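Local structure of octaprenyl-diphosphate synthase (Bacteroides thetaiotaomicron, 3RMG) at the interface of chains A and B. The protein makes geranylgeranyl diphosphate, belongs to the magnesium-dependent FPP/GGPP synthases, and as a prenyltransferase probably extends an allylic diphosphate by isopentenyl units. Coordinates in Å, arbitrary orientation; residue numbers count along the deposited sequence, not the author numbering. Chains: chain A/B, Octaprenyl-diphosphate synthase.

Contact 1 and contact 2 lie about 18 Å apart, measured between the centres of their C-alpha atoms, and share helix 102-128 of chain A. In contact 1 that helix, with helix 67-90, meets its own counterpart in chain B; in contact 2 a later stretch of it meets the next helix of chain B, 132-150. Two-fold symmetry gives each patch a twin. Together they would fix the helix at more than one level in the dimer typical of this family, much as long paired helices often build a dimer from several small patches.

Contact 1: the interface of chains A and B. Residues chain A 86, 89, 108, 112; chain B 108, 112.
Helices 67-90 and 102-128 of chain A receive helix 105-127 of chain B, and B:Val112 is the residue that touches both. Its two methyls part company: with CG1 anti to the backbone N (chi1 178°), CG1 turns to the histidine and CG2 to two valines. CG2 lies 3.5 Å from CG2 of A:Val112, its own symmetry mate, and 3.7 Å from CG1 of A:Val89. CG1 approaches the imidazole of A:His86 from above the ring plane, just outside the CG–ND1 bond, 3.9 Å from ND1. In all, B:Val112 loses 53 Å² of surface to chain A.

The histidine offers this surface in a fixed orientation. Its NE2 donates to the backbone O of A:Val112 over 2.8 Å, nearly straight at 162°, on a lone pair in the carbonyl plane and close to the plane of the ring. The ring is thereby tied at its edge to the neighbouring helix of its own chain, which should hinder it from turning.

A:Val89 belongs to the first aspartate-rich motif, DDxxD, and A:His86 directly precedes it. The contact therefore packs the dimer partner beside the magnesium-binding helix and probably helps to steady that helix for diphosphate binding.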
loop_
_atom_site.group_PDB
_atom_site.type_symbol
_atom_site.label_atom_id
_atom_site.label_comp_id
_atom_site.label_asym_id
_atom_site.label_seq_id
_atom_site.Cartn_x
_atom_site.Cartn_y
_atom_site.Cartn_z
ATOM N N HIS A 86 -1.040 -5.012 -8.449
ATOM C CA HIS A 86 -1.238 -5.993 -7.390
ATOM C C HIS A 86 -2.225 -7.075 -7.822
ATOM O O HIS A 86 -2.163 -8.211 -7.353
ATOM C CB HIS A 86 -1.708 -5.304 -6.102
ATOM C CG HIS A 86 -0.586 -4.857 -5.217
ATOM N ND1 HIS A 86 -0.784 -4.424 -3.924
ATOM C CD2 HIS A 86 0.749 -4.788 -5.436
ATOM C CE1 HIS A 86 0.376 -4.097 -3.388
ATOM N NE2 HIS A 86 1.324 -4.315 -4.282
ATOM N N VAL A 89 -0.512 -9.920 -9.770
ATOM C CA VAL A 89 0.138 -10.799 -8.814
ATOM C C VAL A 89 -0.786 -11.919 -8.367
ATOM O O VAL A 89 -0.437 -13.096 -8.451
ATOM C CB VAL A 89 0.615 -10.020 -7.581
ATOM C CG1 VAL A 89 0.542 -10.896 -6.342
ATOM C CG2 VAL A 89 2.034 -9.507 -7.799
ATOM N N ASN A 108 6.645 -12.216 -9.081
ATOM C CA ASN A 108 5.843 -11.771 -7.966
ATOM C C ASN A 108 6.470 -11.003 -6.816
ATOM O O ASN A 108 5.871 -10.058 -6.382
ATOM C CB ASN A 108 5.051 -12.943 -7.423
ATOM C CG ASN A 108 4.097 -13.460 -8.423
ATOM O OD1 ASN A 108 3.204 -14.241 -8.124
ATOM N ND2 ASN A 108 4.258 -13.006 -9.640
ATOM N N VAL A 112 4.955 -6.863 -5.952
ATOM C CA VAL A 112 4.157 -6.517 -4.778
ATOM C C VAL A 112 4.778 -5.308 -4.111
ATOM O O VAL A 112 4.079 -4.412 -3.634
ATOM C CB VAL A 112 4.079 -7.678 -3.754
ATOM C CG1 VAL A 112 3.843 -7.142 -2.353
ATOM C CG2 VAL A 112 2.970 -8.648 -4.131
ATOM N N ASN B 108 -0.290 -16.829 -1.687
ATOM C CA ASN B 108 0.201 -15.581 -2.198
ATOM C C ASN B 108 -0.907 -14.538 -2.292
ATOM O O ASN B 108 -0.752 -13.398 -1.909
ATOM C CB ASN B 108 0.907 -15.787 -3.518
ATOM C CG ASN B 108 2.373 -16.014 -3.335
ATOM O OD1 ASN B 108 3.112 -16.226 -4.286
ATOM N ND2 ASN B 108 2.815 -15.925 -2.100
ATOM N N VAL B 112 -1.013 -10.463 -0.008
ATOM C CA VAL B 112 -1.103 -9.212 -0.754
ATOM C C VAL B 112 -2.351 -8.405 -0.392
ATOM O O VAL B 112 -2.273 -7.226 -0.019
ATOM C CB VAL B 112 -1.111 -9.466 -2.263
ATOM C CG1 VAL B 112 -1.250 -8.151 -3.014
ATOM C CG2 VAL B 112 0.151 -10.204 -2.678
#

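Contact 2: the interface of chains A and B. Residues chain A 30, 117, 120-121, 124; chain B 139-140, 143, 147.
A methyl set on the flat of an amide forms the apolar centre: CG2 of A:Val124 sits over one face of the B:Gln143 carboxamide, 3.5 Å from CD. This is helix-to-helix packing in the all-helical FPP/GGPP synthase family, between helix 102-128 of chain A and helix 132-150 of chain B. Beside the valine, A:Ala120 presses CB to 3.7 Å from CA of B:Gln143, while CB of B:Ser139 borders A:Val124 from the preceding turn of the B helix. The glutamine, extended beyond CG, reaches alongside A:Ala120 and gives up 102 Å² to chain A.

A:Tyr117 lies to the opposite side of the amide but well displaced, its ring nearly parallel to it (planes 9° apart) without stacking on it. The ring's edge also meets the backbone O of B:Gln143, 3.6 Å from CD1. A:Thr121 then supplies the polar link: OG1 donates to OE1 of B:Gln143 at 3.3 Å, on a lone pair in the carbonyl plane. The same OG1 stands over the centre of the tyrosine ring. With a leucine in place of B:Gln143, the A:Thr121 hydroxyl would probably lose its acceptor across the interface, and A:Val124 the flat face it rests on.

At the rim, OH of A:Tyr117 points to the carboxylate OD2 of A:Asp30, a bond modelled rather short. B:Glu147 approaches A:Asp30 here, in a placement that is doubtful because the two are modelled too close.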
loop_
_atom_site.group_PDB
_atom_site.type_symbol
_atom_site.label_atom_id
_atom_site.label_comp_id
_atom_site.label_asym_id
_atom_site.label_seq_id
_atom_site.Cartn_x
_atom_site.Cartn_y
_atom_site.Cartn_z
ATOM N N ASP A 30 15.910 8.668 -1.954
ATOM C CA ASP A 30 14.836 7.885 -2.559
ATOM C C ASP A 30 15.248 7.362 -3.947
ATOM O O ASP A 30 14.616 7.688 -4.950
ATOM C CB ASP A 30 13.555 8.733 -2.656
ATOM C CG ASP A 30 12.277 7.906 -2.480
ATOM O OD1 ASP A 30 11.989 7.466 -1.341
ATOM O OD2 ASP A 30 11.549 7.710 -3.479
ATOM N N TYR A 117 5.098 0.572 -3.303
ATOM C CA TYR A 117 5.736 1.861 -3.552
ATOM C C TYR A 117 4.759 2.819 -4.221
ATOM O O TYR A 117 4.403 3.853 -3.649
ATOM C CB TYR A 117 6.975 1.698 -4.434
ATOM C CG TYR A 117 7.781 2.968 -4.558
ATOM C CD1 TYR A 117 8.372 3.540 -3.441
ATOM C CD2 TYR A 117 7.954 3.594 -5.785
ATOM C CE1 TYR A 117 9.110 4.699 -3.535
ATOM C CE2 TYR A 117 8.696 4.758 -5.894
ATOM C CZ TYR A 117 9.270 5.307 -4.760
ATOM O OH TYR A 117 10.013 6.466 -4.846
ATOM N N ALA A 120 2.436 4.002 -1.827
ATOM C CA ALA A 120 2.939 4.997 -0.885
ATOM C C ALA A 120 3.113 6.323 -1.613
ATOM O O ALA A 120 2.703 7.378 -1.130
ATOM C CB ALA A 120 4.263 4.539 -0.277
ATOM N N THR A 121 3.729 6.274 -2.785
ATOM C CA THR A 121 3.881 7.495 -3.562
ATOM C C THR A 121 2.488 8.120 -3.744
ATOM O O THR A 121 2.300 9.328 -3.517
ATOM C CB THR A 121 4.581 7.242 -4.891
ATOM O OG1 THR A 121 5.842 6.605 -4.638
ATOM C CG2 THR A 121 4.822 8.561 -5.626
ATOM N N VAL A 124 1.783 10.154 -0.695
ATOM C CA VAL A 124 2.592 11.368 -0.658
ATOM C C VAL A 124 1.913 12.462 -1.471
ATOM O O VAL A 124 1.716 13.590 -0.994
ATOM C CB VAL A 124 4.002 11.128 -1.246
ATOM C CG1 VAL A 124 4.827 12.430 -1.229
ATOM C CG2 VAL A 124 4.707 10.015 -0.495
ATOM N N SER B 139 3.691 8.608 5.154
ATOM C CA SER B 139 3.655 8.312 3.754
ATOM C C SER B 139 5.087 8.219 3.213
ATOM O O SER B 139 5.422 7.279 2.485
ATOM C CB SER B 139 2.822 9.360 3.005
ATOM O OG SER B 139 3.368 10.660 3.166
ATOM N N SER B 140 5.941 9.170 3.569
ATOM C CA SER B 140 7.338 9.068 3.123
ATOM C C SER B 140 7.989 7.799 3.673
ATOM O O SER B 140 8.690 7.102 2.956
ATOM C CB SER B 140 8.147 10.312 3.474
ATOM O OG SER B 140 7.959 10.660 4.823
ATOM N N GLN B 143 7.013 4.883 1.635
ATOM C CA GLN B 143 7.861 4.922 0.464
ATOM C C GLN B 143 9.211 4.278 0.734
ATOM O O GLN B 143 9.689 3.457 -0.049
ATOM C CB GLN B 143 8.123 6.369 0.080
ATOM C CG GLN B 143 7.106 6.966 -0.818
ATOM C CD GLN B 143 7.595 8.282 -1.375
ATOM O OE1 GLN B 143 7.514 8.527 -2.575
ATOM N NE2 GLN B 143 8.139 9.131 -0.503
ATOM N N GLU B 147 10.962 0.910 -1.090
ATOM C CA GLU B 147 12.264 1.127 -1.710
ATOM C C GLU B 147 13.402 0.438 -0.945
ATOM O O GLU B 147 14.381 -0.009 -1.539
ATOM C CB GLU B 147 12.539 2.625 -1.812
ATOM C CG GLU B 147 13.797 2.970 -2.570
ATOM C CD GLU B 147 14.581 4.086 -1.904
ATOM O OE1 GLU B 147 15.034 5.002 -2.623
ATOM O OE2 GLU B 147 14.743 4.046 -0.661
#